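Local coordinates for 432aa long hypothetical deoxyribodipyrimidine photolyase (Sulfolobus tokodaii, PDB 2E0I), which probably repairs cyclobutane pyrimidine dimers in DNA using light absorbed by bound FAD, and carries a second FAD as a likely light-harvesting cofactor, at residues 258-262 against 263-267; 309-312 against 313-317; 389-393 against 394-398. All blocks are in the same frame, centred on the assembly; numbering follows the deposited sequence.

Contact 1. Residues 258-262 against 263-267; sequences PHVFG and HCYRR
His263 N bonds back to His259 O at 3.0 Å. This closes the turn that follows the short 3-10 segment 258-260, where Phe261 sits in the middle of an inverse gamma turn. The loop leaves helix 238-256 in the FAD-binding domain of the photolyase fold. The carbonyl of His263 then passes near Val260, whose CA makes a CH...O contact with it. Cys264 brings its carbonyl O to the edge of the His259 ring, in the ring plane and 3.4 Å from CD2. Its backbone N is held by Asp270. Tyr265 O accepts a nearly straight bond from His259 NE2 (3.0 Å, 173° at the hydrogen). The oxygen lies in the imidazole plane. The His259 ring reaches it because CG sits between the backbone N and the carbonyl carbon, chi1 73°. The Tyr265 ring meets Val260 CG1 with its edge, while Gln351 of helix 343-353 binds the backbone N of Tyr265. Arg267 comes last. Its guanidinium is stacked flat over one face of the His259 ring, planes 20° apart, with Arg267 NH1 3.4 Å from His259 CE1.

Contact 2. Residues 309-312 against 313-317; sequences GRVR and MLVAF. With FAD (flavin-adenine dinucleotide), chain E.
The guanidinium of Arg312 turns one face to the ribityl chain of FAD, while its NH2 edge points at the face of the flavin. FAD O2' lies 3.3 Å above the guanidinium plane, offset toward the rim, and FAD O4' is on the same side. FAD C4 lies near the guanidinium plane, at the edge of that group. These are the first turns of helix 309-322, which lines the flavin pocket in the FAD-binding domain of photolyases. The aliphatic part of Arg312 runs over one face of the isoalloxazine, with CG near the dimethylbenzene end. Bends at chi2 (128°) and chi3 (146°) carry the chain on, until Arg312 NH2 is 3.3 Å from FAD C10. Asp340 forms a salt bridge with NH2, and the carbonyl of Ile307 binds NH1, so the guanidinium is fixed on two sides. An alanine here would probably uncover part of this flavin face and leave Asp340 without its charged mate.

The next residues follow the cofactor edge. Met313 CB is 3.7 Å from the methyl C8M of FAD, and Ala316 CB is 3.6 Å from C7M. Ala316 also touches Trp350 and Ile353 of helix 343-353. Regular i to i+4 bonds hold these turns: Met313 N to Gly309 O, Leu314 N to Arg310 O, Val315 N to Val311 O, and Ala316 N to Arg312 O. Arg310 points elsewhere, pairing with Asp206 in a salt bridge and with Gln370. Val311 and Val315 lie one turn apart, and Val315 packs on helix 292-304. At the start of the helix, Gly309 has no side chain, and its backbone N comes 3.3 Å from FAD O4'.

Contact 3. Residues 389-393 against 394-398; sequences KDVPP and SIIHS
Pro392 O accepts the N-H of Ile396 at 3.2 Å, nearly straight at the hydrogen (168°) and in the carbonyl plane. The same oxygen takes a second, weak bond from Ile395 N. Pro392 is the N-cap of the short helix 393-396. Its psi of 142° is still extended, and the chain bends into helical angles at Pro393. One residue on, Pro393 O accepts the N-H of His397 at 2.9 Å. Pro393 stands in the first turn, where a missing N-H costs the helix no bond.

The side chains meet as a hydrophobic staple, in which the residue before the N-cap packs on the fourth residue after it. Val391 CG1 lies 3.8 Å from Ile396 CG1. The same methyl also comes within 3.6 Å of Ile395 CG2, the two side chains crossing at about a right angle. Val391 CG1 is anti to the backbone N, chi1 -177°, which turns it toward Ile395 and Ile396. Ile395 sends its other branch to Pro392, with CD1 3.4 Å from the ring carbon CG. Ile396 CD1 comes 3.4 Å from Val391 O, which also accepts from Lys382 NZ.

His397 closes the turn. Its NE2 donates to Pro376 O and its ND1 accepts from Gln371 NE2, consistent with a neutral ring protonated on NE2. Neither proline nor isoleucine has a polar side-chain group to cap the helix start, so this end is secured by backbone bonds and by methyl and ring packing.

Overall arrangement
The three contacts follow one another along the chain, all within the FAD-binding domain. Contact 1 sits in the loop between helices 238-256 and 278-286. Contact 2 is on helix 309-322, and contact 3 is at the start of the short helix 393-396. Contact 2 lies between the others in space as well: its centre is about 21 Å from each, while contacts 1 and 3 are about 41 Å apart. None touches another. Helix 343-353 links the first two, since side chains from both pack on it. So contact 2 lines the flavin directly, contact 1 shapes a loop near an FAD, and contact 3 is packing at the domain edge, about 33 Å from the chain centre.

Contact 1. Residues 258-262 against 263-267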
ATOM      1  N   PRO A 258      -8.472   7.836 -13.449  1.00 21.90           N
ATOM      2  CA  PRO A 258      -7.028   7.718 -13.646  1.00 22.96           C
ATOM      3  C   PRO A 258      -6.252   9.023 -13.452  1.00 25.50           C
ATOM      4  O   PRO A 258      -5.066   9.007 -13.128  1.00 27.60           O
ATOM      5  CB  PRO A 258      -6.916   7.204 -15.079  1.00 22.54           C
ATOM      6  CG  PRO A 258      -8.183   6.458 -15.278  1.00 23.13           C
ATOM      7  CD  PRO A 258      -9.203   7.354 -14.632  1.00 21.83           C
ATOM      8  N   HIS A 259      -6.908  10.159 -13.650  1.00 26.07           N
ATOM      9  CA  HIS A 259      -6.207  11.421 -13.508  1.00 26.35           C
ATOM     10  C   HIS A 259      -5.680  11.669 -12.101  1.00 26.79           C
ATOM     11  O   HIS A 259      -4.824  12.535 -11.915  1.00 27.85           O
ATOM     12  CB  HIS A 259      -7.092  12.606 -13.947  1.00 27.28           C
ATOM     13  CG  HIS A 259      -8.194  12.949 -12.989  1.00 28.27           C
ATOM     14  ND1 HIS A 259      -9.400  12.276 -12.962  1.00 28.29           N
ATOM     15  CD2 HIS A 259      -8.262  13.886 -12.011  1.00 28.13           C
ATOM     16  CE1 HIS A 259     -10.161  12.786 -12.007  1.00 30.42           C
ATOM     17  NE2 HIS A 259      -9.495  13.764 -11.415  1.00 29.02           N
ATOM     18  N   VAL A 260      -6.165  10.933 -11.105  1.00 26.49           N
ATOM     19  CA  VAL A 260      -5.668  11.187  -9.756  1.00 27.62           C
ATOM     20  C   VAL A 260      -4.161  10.988  -9.701  1.00 28.14           C
ATOM     21  O   VAL A 260      -3.471  11.618  -8.898  1.00 29.33           O
ATOM     22  CB  VAL A 260      -6.337  10.293  -8.681  1.00 27.23           C
ATOM     23  CG1 VAL A 260      -7.841  10.512  -8.692  1.00 26.93           C
ATOM     24  CG2 VAL A 260      -5.984   8.831  -8.915  1.00 28.07           C
ATOM     25  N   PHE A 261      -3.638  10.121 -10.559  1.00 27.97           N
ATOM     26  CA  PHE A 261      -2.205   9.895 -10.573  1.00 28.62           C
ATOM     27  C   PHE A 261      -1.511  11.014 -11.323  1.00 31.11           C
ATOM     28  O   PHE A 261      -1.210  10.884 -12.502  1.00 33.53           O
ATOM     29  CB  PHE A 261      -1.900   8.555 -11.222  1.00 26.74           C
ATOM     30  CG  PHE A 261      -2.389   7.388 -10.428  1.00 26.43           C
ATOM     31  CD1 PHE A 261      -1.944   7.187  -9.123  1.00 25.55           C
ATOM     32  CD2 PHE A 261      -3.304   6.495 -10.970  1.00 25.62           C
ATOM     33  CE1 PHE A 261      -2.403   6.119  -8.369  1.00 24.09           C
ATOM     34  CE2 PHE A 261      -3.769   5.421 -10.223  1.00 25.92           C
ATOM     35  CZ  PHE A 261      -3.316   5.233  -8.916  1.00 24.29           C
ATOM     36  N   GLY A 262      -1.266  12.125 -10.638  1.00 33.56           N
ATOM     37  CA  GLY A 262      -0.614  13.250 -11.281  1.00 35.71           C
ATOM     38  C   GLY A 262      -1.370  14.554 -11.119  1.00 37.31           C
ATOM     39  O   GLY A 262      -0.765  15.620 -11.168  1.00 37.54           O
ATOM     40  N   HIS A 263      -2.689  14.475 -10.950  1.00 38.86           N
ATOM     41  CA  HIS A 263      -3.523  15.661 -10.771  1.00 40.52           C
ATOM     42  C   HIS A 263      -4.402  15.486  -9.548  1.00 39.77           C
ATOM     43  O   HIS A 263      -4.479  14.407  -8.985  1.00 39.51           O
ATOM     44  CB  HIS A 263      -4.442  15.884 -11.974  1.00 44.86           C
ATOM     45  CG  HIS A 263      -3.734  15.945 -13.292  1.00 48.97           C
ATOM     46  ND1 HIS A 263      -4.391  16.232 -14.470  1.00 50.84           N
ATOM     47  CD2 HIS A 263      -2.442  15.724 -13.628  1.00 49.56           C
ATOM     48  CE1 HIS A 263      -3.535  16.183 -15.473  1.00 50.87           C
ATOM     49  NE2 HIS A 263      -2.345  15.876 -14.988  1.00 50.96           N
ATOM     50  N   CYS A 264      -5.080  16.554  -9.154  1.00 40.07           N
ATOM     51  CA  CYS A 264      -5.972  16.508  -8.003  1.00 40.24           C
ATOM     52  C   CYS A 264      -7.303  15.879  -8.399  1.00 40.30           C
ATOM     53  O   CYS A 264      -7.789  16.088  -9.511  1.00 40.56           O
ATOM     54  CB  CYS A 264      -6.219  17.920  -7.468  1.00 40.78           C
ATOM     55  SG  CYS A 264      -4.742  18.794  -6.897  1.00 40.54           S
ATOM     56  N   TYR A 265      -7.886  15.100  -7.491  1.00 40.02           N
ATOM     57  CA  TYR A 265      -9.167  14.467  -7.755  1.00 40.11           C
ATOM     58  C   TYR A 265     -10.106  15.586  -8.192  1.00 41.63           C
ATOM     59  O   TYR A 265     -10.737  15.507  -9.248  1.00 41.00           O
ATOM     60  CB  TYR A 265      -9.684  13.784  -6.491  1.00 38.60           C
ATOM     61  CG  TYR A 265     -11.036  13.145  -6.657  1.00 36.85           C
ATOM     62  CD1 TYR A 265     -11.247  12.167  -7.622  1.00 36.18           C
ATOM     63  CD2 TYR A 265     -12.113  13.543  -5.872  1.00 36.81           C
ATOM     64  CE1 TYR A 265     -12.499  11.603  -7.809  1.00 37.80           C
ATOM     65  CE2 TYR A 265     -13.375  12.986  -6.045  1.00 38.43           C
ATOM     66  CZ  TYR A 265     -13.563  12.018  -7.017  1.00 38.81           C
ATOM     67  OH  TYR A 265     -14.813  11.480  -7.221  1.00 38.83           O
ATOM     68  N   ARG A 266     -10.181  16.629  -7.370  1.00 43.88           N
ATOM     69  CA  ARG A 266     -10.988  17.804  -7.665  1.00 46.37           C
ATOM     70  C   ARG A 266     -10.036  18.750  -8.388  1.00 47.77           C
ATOM     71  O   ARG A 266      -9.375  19.579  -7.767  1.00 47.24           O
ATOM     72  CB  ARG A 266     -11.500  18.432  -6.372  1.00 47.16           C
ATOM     73  CG  ARG A 266     -12.517  17.564  -5.665  1.00 50.69           C
ATOM     74  CD  ARG A 266     -13.221  18.315  -4.571  1.00 52.97           C
ATOM     75  NE  ARG A 266     -12.388  18.488  -3.392  1.00 57.01           N
ATOM     76  CZ  ARG A 266     -12.743  19.228  -2.346  1.00 60.61           C
ATOM     77  NH1 ARG A 266     -13.914  19.856  -2.352  1.00 62.87           N
ATOM     78  NH2 ARG A 266     -11.935  19.347  -1.298  1.00 61.97           N
ATOM     79  N   ARG A 267      -9.975  18.594  -9.709  1.00 49.52           N
ATOM     80  CA  ARG A 267      -9.087  19.355 -10.584  1.00 51.30           C
ATOM     81  C   ARG A 267      -8.829  20.840 -10.306  1.00 51.48           C
ATOM     82  O   ARG A 267      -7.700  21.299 -10.486  1.00 51.20           O
ATOM     83  CB  ARG A 267      -9.537  19.175 -12.035  1.00 52.82           C
ATOM     84  CG  ARG A 267      -9.657  17.718 -12.449  1.00 55.35           C
ATOM     85  CD  ARG A 267     -10.120  17.568 -13.890  1.00 58.23           C
ATOM     86  NE  ARG A 267     -10.715  16.254 -14.127  1.00 60.93           N
ATOM     87  CZ  ARG A 267     -11.886  15.851 -13.629  1.00 62.61           C
ATOM     88  NH1 ARG A 267     -12.340  14.632 -13.899  1.00 63.42           N
ATOM     89  NH2 ARG A 267     -12.612  16.666 -12.870  1.00 63.38           N
TER

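Contact 2. Residues 309-312 against 313-317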
ATOM      1  N   GLY A 309      -2.337   4.266  10.839  1.00 25.08           N
ATOM      2  CA  GLY A 309      -3.129   5.274  10.153  1.00 25.94           C
ATOM      3  C   GLY A 309      -3.234   6.622  10.822  1.00 25.76           C
ATOM      4  O   GLY A 309      -3.373   7.641  10.158  1.00 26.33           O
ATOM      5  N   ARG A 310      -3.170   6.635  12.143  1.00 26.11           N
ATOM      6  CA  ARG A 310      -3.275   7.882  12.857  1.00 25.79           C
ATOM      7  C   ARG A 310      -2.069   8.754  12.599  1.00 25.50           C
ATOM      8  O   ARG A 310      -2.205   9.914  12.234  1.00 25.13           O
ATOM      9  CB  ARG A 310      -3.386   7.640  14.351  1.00 26.86           C
ATOM     10  CG  ARG A 310      -3.864   8.870  15.055  1.00 26.75           C
ATOM     11  CD  ARG A 310      -5.235   9.138  14.543  1.00 28.36           C
ATOM     12  NE  ARG A 310      -5.760  10.430  14.929  1.00 28.85           N
ATOM     13  CZ  ARG A 310      -7.043  10.737  14.829  1.00 29.80           C
ATOM     14  NH1 ARG A 310      -7.897   9.838  14.369  1.00 29.49           N
ATOM     15  NH2 ARG A 310      -7.468  11.942  15.170  1.00 33.44           N
ATOM     16  N   VAL A 311      -0.884   8.192  12.816  1.00 25.11           N
ATOM     17  CA  VAL A 311       0.353   8.930  12.612  1.00 24.88           C
ATOM     18  C   VAL A 311       0.498   9.263  11.139  1.00 24.52           C
ATOM     19  O   VAL A 311       0.936  10.352  10.780  1.00 24.40           O
ATOM     20  CB  VAL A 311       1.568   8.104  13.085  1.00 25.97           C
ATOM     21  CG1 VAL A 311       2.869   8.752  12.626  1.00 26.81           C
ATOM     22  CG2 VAL A 311       1.556   7.996  14.596  1.00 27.02           C
ATOM     23  N   ARG A 312       0.109   8.316  10.293  1.00 24.57           N
ATOM     24  CA  ARG A 312       0.174   8.481   8.852  1.00 24.58           C
ATOM     25  C   ARG A 312      -0.495   9.779   8.412  1.00 26.09           C
ATOM     26  O   ARG A 312       0.105  10.566   7.696  1.00 26.43           O
ATOM     27  CB  ARG A 312      -0.512   7.308   8.169  1.00 22.86           C
ATOM     28  CG  ARG A 312       0.298   6.631   7.099  1.00 20.53           C
ATOM     29  CD  ARG A 312       0.353   5.132   7.357  1.00 20.57           C
ATOM     30  NE  ARG A 312       0.371   4.358   6.121  1.00 22.28           N
ATOM     31  CZ  ARG A 312       0.606   3.050   6.050  1.00 23.10           C
ATOM     32  NH1 ARG A 312       0.849   2.349   7.151  1.00 21.90           N
ATOM     33  NH2 ARG A 312       0.601   2.440   4.870  1.00 24.17           N
ATOM     34  N   MET A 313      -1.724  10.024   8.847  1.00 27.83           N
ATOM     35  CA  MET A 313      -2.383  11.246   8.423  1.00 31.20           C
ATOM     36  C   MET A 313      -1.936  12.508   9.144  1.00 30.87           C
ATOM     37  O   MET A 313      -2.055  13.606   8.598  1.00 30.53           O
ATOM     38  CB  MET A 313      -3.908  11.100   8.485  1.00 34.53           C
ATOM     39  CG  MET A 313      -4.532  11.081   9.846  1.00 41.12           C
ATOM     40  SD  MET A 313      -6.346  10.973   9.671  1.00 49.39           S
ATOM     41  CE  MET A 313      -6.532   9.173   9.214  1.00 48.01           C
ATOM     42  N   LEU A 314      -1.415  12.370  10.358  1.00 30.76           N
ATOM     43  CA  LEU A 314      -0.935  13.539  11.086  1.00 30.58           C
ATOM     44  C   LEU A 314       0.276  14.061  10.338  1.00 30.27           C
ATOM     45  O   LEU A 314       0.469  15.267  10.167  1.00 29.73           O
ATOM     46  CB  LEU A 314      -0.510  13.181  12.513  1.00 29.94           C
ATOM     47  CG  LEU A 314      -1.615  13.014  13.553  1.00 31.03           C
ATOM     48  CD1 LEU A 314      -1.005  12.814  14.923  1.00 30.18           C
ATOM     49  CD2 LEU A 314      -2.500  14.250  13.548  1.00 31.59           C
ATOM     50  N   VAL A 315       1.095  13.115   9.902  1.00 29.80           N
ATOM     51  CA  VAL A 315       2.314  13.415   9.180  1.00 29.10           C
ATOM     52  C   VAL A 315       1.983  14.017   7.813  1.00 28.56           C
ATOM     53  O   VAL A 315       2.583  14.997   7.391  1.00 26.89           O
ATOM     54  CB  VAL A 315       3.155  12.117   9.052  1.00 29.46           C
ATOM     55  CG1 VAL A 315       3.800  12.015   7.681  1.00 31.06           C
ATOM     56  CG2 VAL A 315       4.208  12.090  10.152  1.00 27.50           C
ATOM     57  N   ALA A 316       1.006  13.431   7.137  1.00 28.84           N
ATOM     58  CA  ALA A 316       0.602  13.903   5.828  1.00 28.01           C
ATOM     59  C   ALA A 316      -0.023  15.294   5.952  1.00 28.24           C
ATOM     60  O   ALA A 316       0.202  16.167   5.114  1.00 29.18           O
ATOM     61  CB  ALA A 316      -0.383  12.916   5.210  1.00 25.29           C
ATOM     62  N   PHE A 317      -0.813  15.491   6.999  1.00 28.50           N
ATOM     63  CA  PHE A 317      -1.461  16.771   7.238  1.00 28.57           C
ATOM     64  C   PHE A 317      -0.395  17.854   7.369  1.00 28.77           C
ATOM     65  O   PHE A 317      -0.427  18.863   6.672  1.00 29.64           O
ATOM     66  CB  PHE A 317      -2.288  16.702   8.531  1.00 29.11           C
ATOM     67  CG  PHE A 317      -2.699  18.051   9.072  1.00 31.02           C
ATOM     68  CD1 PHE A 317      -3.768  18.754   8.508  1.00 31.84           C
ATOM     69  CD2 PHE A 317      -2.006  18.632  10.141  1.00 31.69           C
ATOM     70  CE1 PHE A 317      -4.144  20.020   9.002  1.00 30.99           C
ATOM     71  CE2 PHE A 317      -2.373  19.897  10.643  1.00 30.64           C
ATOM     72  CZ  PHE A 317      -3.446  20.589  10.069  1.00 30.08           C
TER
HETATM   73  PA  FAD E1100      -5.070  -1.264  10.974  1.00 29.54           P
HETATM   74  O1A FAD E1100      -4.706  -2.403  11.847  1.00 31.28           O
HETATM   75  O2A FAD E1100      -6.003  -0.176  11.340  1.00 31.16           O
HETATM   76  O5B FAD E1100      -6.053  -2.119  10.028  1.00 31.26           O
HETATM   77  C5B FAD E1100      -7.123  -1.508   9.303  1.00 32.36           C
HETATM   78  C4B FAD E1100      -7.177  -2.069   7.881  1.00 34.14           C
HETATM   79  O4B FAD E1100      -8.234  -1.463   7.117  1.00 35.85           O
HETATM   80  C3B FAD E1100      -5.866  -1.756   7.157  1.00 34.99           C
HETATM   81  O3B FAD E1100      -4.997  -2.886   7.274  1.00 33.17           O
HETATM   82  C2B FAD E1100      -6.356  -1.669   5.713  1.00 35.21           C
HETATM   83  O2B FAD E1100      -6.622  -2.980   5.213  1.00 38.01           O
HETATM   84  C1B FAD E1100      -7.665  -0.907   5.918  1.00 35.68           C
HETATM   85  N9A FAD E1100      -7.436   0.545   6.114  1.00 34.64           N
HETATM   86  C8A FAD E1100      -7.360   1.196   7.273  1.00 33.40           C
HETATM   87  N7A FAD E1100      -7.242   2.503   7.045  1.00 33.44           N
HETATM   88  C5A FAD E1100      -7.238   2.688   5.728  1.00 33.54           C
HETATM   89  C6A FAD E1100      -7.142   3.797   4.894  1.00 32.04           C
HETATM   90  N6A FAD E1100      -7.046   5.023   5.397  1.00 30.60           N
HETATM   91  N1A FAD E1100      -7.155   3.616   3.565  1.00 31.20           N
HETATM   92  C2A FAD E1100      -7.261   2.410   3.032  1.00 30.40           C
HETATM   93  N3A FAD E1100      -7.361   1.335   3.794  1.00 30.27           N
HETATM   94  C4A FAD E1100      -7.353   1.439   5.132  1.00 33.30           C
HETATM   95  N1  FAD E1100      -2.402   1.788   3.194  1.00 23.25           N
HETATM   96  C2  FAD E1100      -1.763   0.914   2.305  1.00 24.48           C
HETATM   97  O2  FAD E1100      -1.985  -0.294   2.345  1.00 25.23           O
HETATM   98  N3  FAD E1100      -0.820   1.410   1.395  1.00 26.07           N
HETATM   99  C4  FAD E1100      -0.519   2.777   1.391  1.00 24.57           C
HETATM  100  O4  FAD E1100       0.266   3.221   0.555  1.00 23.75           O
HETATM  101  C4X FAD E1100      -1.144   3.637   2.288  1.00 24.01           C
HETATM  102  N5  FAD E1100      -0.766   4.984   2.329  1.00 24.96           N
HETATM  103  C5X FAD E1100      -1.401   5.867   3.212  1.00 24.55           C
HETATM  104  C6  FAD E1100      -1.020   7.205   3.222  1.00 22.01           C
HETATM  105  C7  FAD E1100      -1.666   8.100   4.068  1.00 23.91           C
HETATM  106  C7M FAD E1100      -1.248   9.572   4.037  1.00 24.69           C
HETATM  107  C8  FAD E1100      -2.685   7.653   4.907  1.00 22.82           C
HETATM  108  C8M FAD E1100      -3.433   8.619   5.829  1.00 23.13           C
HETATM  109  C9  FAD E1100      -3.057   6.312   4.890  1.00 23.48           C
HETATM  110  C9A FAD E1100      -2.425   5.408   4.040  1.00 25.13           C
HETATM  111  N10 FAD E1100      -2.806   4.054   3.997  1.00 24.65           N
HETATM  112  C10 FAD E1100      -2.091   3.154   3.190  1.00 23.77           C
HETATM  113  C1' FAD E1100      -3.933   3.566   4.832  1.00 22.81           C
HETATM  114  C2' FAD E1100      -3.617   3.041   6.235  1.00 24.46           C
HETATM  115  O2' FAD E1100      -2.869   4.009   6.975  1.00 24.04           O
HETATM  116  C3' FAD E1100      -2.869   1.706   6.209  1.00 26.29           C
HETATM  117  O3' FAD E1100      -3.607   0.767   5.423  1.00 28.37           O
HETATM  118  C4' FAD E1100      -2.704   1.133   7.618  1.00 26.48           C
HETATM  119  O4' FAD E1100      -2.013   2.067   8.453  1.00 26.67           O
HETATM  120  C5' FAD E1100      -1.928  -0.186   7.587  1.00 27.16           C
HETATM  121  O5' FAD E1100      -1.684  -0.673   8.912  1.00 28.99           O
HETATM  122  P   FAD E1100      -2.649  -1.762   9.602  1.00 27.24           P
HETATM  123  O1P FAD E1100      -2.833  -2.878   8.647  1.00 28.14           O
HETATM  124  O2P FAD E1100      -2.080  -2.066  10.934  1.00 28.17           O
HETATM  125  O3P FAD E1100      -4.047  -0.972   9.761  1.00 30.28           O

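Contact 3. Residues 389-393 against 394-398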
ATOM      1  N   LYS A 389      14.377  11.130  24.584  1.00 52.66           N
ATOM      2  CA  LYS A 389      14.333   9.874  25.319  1.00 54.28           C
ATOM      3  C   LYS A 389      14.184   9.994  26.833  1.00 54.88           C
ATOM      4  O   LYS A 389      13.584   9.122  27.466  1.00 54.78           O
ATOM      5  CB  LYS A 389      15.575   9.033  24.999  1.00 55.87           C
ATOM      6  CG  LYS A 389      15.673   7.739  25.798  1.00 58.30           C
ATOM      7  CD  LYS A 389      14.376   6.940  25.701  1.00 61.98           C
ATOM      8  CE  LYS A 389      14.345   5.778  26.686  1.00 63.18           C
ATOM      9  NZ  LYS A 389      15.373   4.750  26.358  1.00 65.48           N
ATOM     10  N   ASP A 390      14.719  11.061  27.421  1.00 56.03           N
ATOM     11  CA  ASP A 390      14.633  11.219  28.874  1.00 56.47           C
ATOM     12  C   ASP A 390      13.852  12.427  29.359  1.00 55.46           C
ATOM     13  O   ASP A 390      13.692  12.623  30.561  1.00 55.27           O
ATOM     14  CB  ASP A 390      16.034  11.232  29.482  1.00 58.24           C
ATOM     15  CG  ASP A 390      16.821   9.974  29.147  1.00 60.48           C
ATOM     16  OD1 ASP A 390      17.274   9.849  27.988  1.00 62.39           O
ATOM     17  OD2 ASP A 390      16.973   9.102  30.030  1.00 61.00           O
ATOM     18  N   VAL A 391      13.366  13.237  28.427  1.00 54.70           N
ATOM     19  CA  VAL A 391      12.578  14.404  28.790  1.00 53.38           C
ATOM     20  C   VAL A 391      11.226  13.889  29.284  1.00 53.25           C
ATOM     21  O   VAL A 391      10.610  13.041  28.647  1.00 53.52           O
ATOM     22  CB  VAL A 391      12.357  15.326  27.570  1.00 52.71           C
ATOM     23  CG1 VAL A 391      11.587  16.574  27.984  1.00 52.04           C
ATOM     24  CG2 VAL A 391      13.689  15.699  26.956  1.00 51.64           C
ATOM     25  N   PRO A 392      10.755  14.377  30.441  1.00 53.38           N
ATOM     26  CA  PRO A 392       9.459  13.897  30.929  1.00 52.35           C
ATOM     27  C   PRO A 392       8.332  14.332  29.994  1.00 51.08           C
ATOM     28  O   PRO A 392       8.348  15.444  29.459  1.00 48.69           O
ATOM     29  CB  PRO A 392       9.363  14.525  32.318  1.00 52.78           C
ATOM     30  CG  PRO A 392      10.115  15.813  32.146  1.00 52.91           C
ATOM     31  CD  PRO A 392      11.327  15.380  31.357  1.00 52.91           C
ATOM     32  N   PRO A 393       7.338  13.453  29.793  1.00 51.13           N
ATOM     33  CA  PRO A 393       6.187  13.703  28.925  1.00 51.50           C
ATOM     34  C   PRO A 393       5.614  15.104  29.033  1.00 51.81           C
ATOM     35  O   PRO A 393       5.437  15.788  28.028  1.00 52.43           O
ATOM     36  CB  PRO A 393       5.188  12.616  29.339  1.00 50.60           C
ATOM     37  CG  PRO A 393       5.602  12.260  30.719  1.00 51.15           C
ATOM     38  CD  PRO A 393       7.098  12.254  30.611  1.00 51.61           C
ATOM     39  N   SER A 394       5.325  15.529  30.256  1.00 52.00           N
ATOM     40  CA  SER A 394       4.766  16.855  30.492  1.00 51.55           C
ATOM     41  C   SER A 394       5.457  17.931  29.647  1.00 50.43           C
ATOM     42  O   SER A 394       4.806  18.744  28.994  1.00 49.14           O
ATOM     43  CB  SER A 394       4.901  17.195  31.976  1.00 53.02           C
ATOM     44  OG  SER A 394       4.433  18.503  32.245  1.00 54.82           O
ATOM     45  N   ILE A 395       6.783  17.923  29.668  1.00 50.14           N
ATOM     46  CA  ILE A 395       7.574  18.881  28.914  1.00 49.82           C
ATOM     47  C   ILE A 395       7.458  18.635  27.415  1.00 49.33           C
ATOM     48  O   ILE A 395       7.206  19.564  26.654  1.00 49.39           O
ATOM     49  CB  ILE A 395       9.060  18.807  29.328  1.00 50.53           C
ATOM     50  CG1 ILE A 395       9.186  19.175  30.811  1.00 50.60           C
ATOM     51  CG2 ILE A 395       9.907  19.720  28.444  1.00 48.80           C
ATOM     52  CD1 ILE A 395      10.592  19.088  31.364  1.00 51.33           C
ATOM     53  N   ILE A 396       7.646  17.384  26.996  1.00 48.38           N
ATOM     54  CA  ILE A 396       7.561  17.026  25.583  1.00 47.04           C
ATOM     55  C   ILE A 396       6.287  17.570  24.938  1.00 47.48           C
ATOM     56  O   ILE A 396       6.324  18.056  23.808  1.00 47.03           O
ATOM     57  CB  ILE A 396       7.619  15.494  25.394  1.00 46.10           C
ATOM     58  CG1 ILE A 396       9.025  14.986  25.713  1.00 44.20           C
ATOM     59  CG2 ILE A 396       7.250  15.124  23.966  1.00 46.71           C
ATOM     60  CD1 ILE A 396       9.163  13.496  25.628  1.00 43.74           C
ATOM     61  N   HIS A 397       5.169  17.496  25.659  1.00 47.78           N
ATOM     62  CA  HIS A 397       3.896  17.989  25.151  1.00 48.65           C
ATOM     63  C   HIS A 397       3.827  19.514  25.102  1.00 50.20           C
ATOM     64  O   HIS A 397       2.817  20.086  24.672  1.00 51.10           O
ATOM     65  CB  HIS A 397       2.739  17.470  26.001  1.00 48.87           C
ATOM     66  CG  HIS A 397       2.545  15.992  25.914  1.00 50.78           C
ATOM     67  ND1 HIS A 397       2.518  15.317  24.714  1.00 52.18           N
ATOM     68  CD2 HIS A 397       2.367  15.057  26.876  1.00 51.54           C
ATOM     69  CE1 HIS A 397       2.332  14.028  24.940  1.00 52.66           C
ATOM     70  NE2 HIS A 397       2.239  13.844  26.244  1.00 51.83           N
ATOM     71  N   SER A 398       4.894  20.174  25.536  1.00 50.79           N
ATOM     72  CA  SER A 398       4.934  21.634  25.538  1.00 51.18           C
ATOM     73  C   SER A 398       6.319  22.072  25.133  1.00 51.12           C
ATOM     74  O   SER A 398       6.691  23.228  25.319  1.00 51.51           O
ATOM     75  CB  SER A 398       4.644  22.168  26.938  1.00 51.40           C
ATOM     76  OG  SER A 398       3.470  21.585  27.463  1.00 52.96           O
TER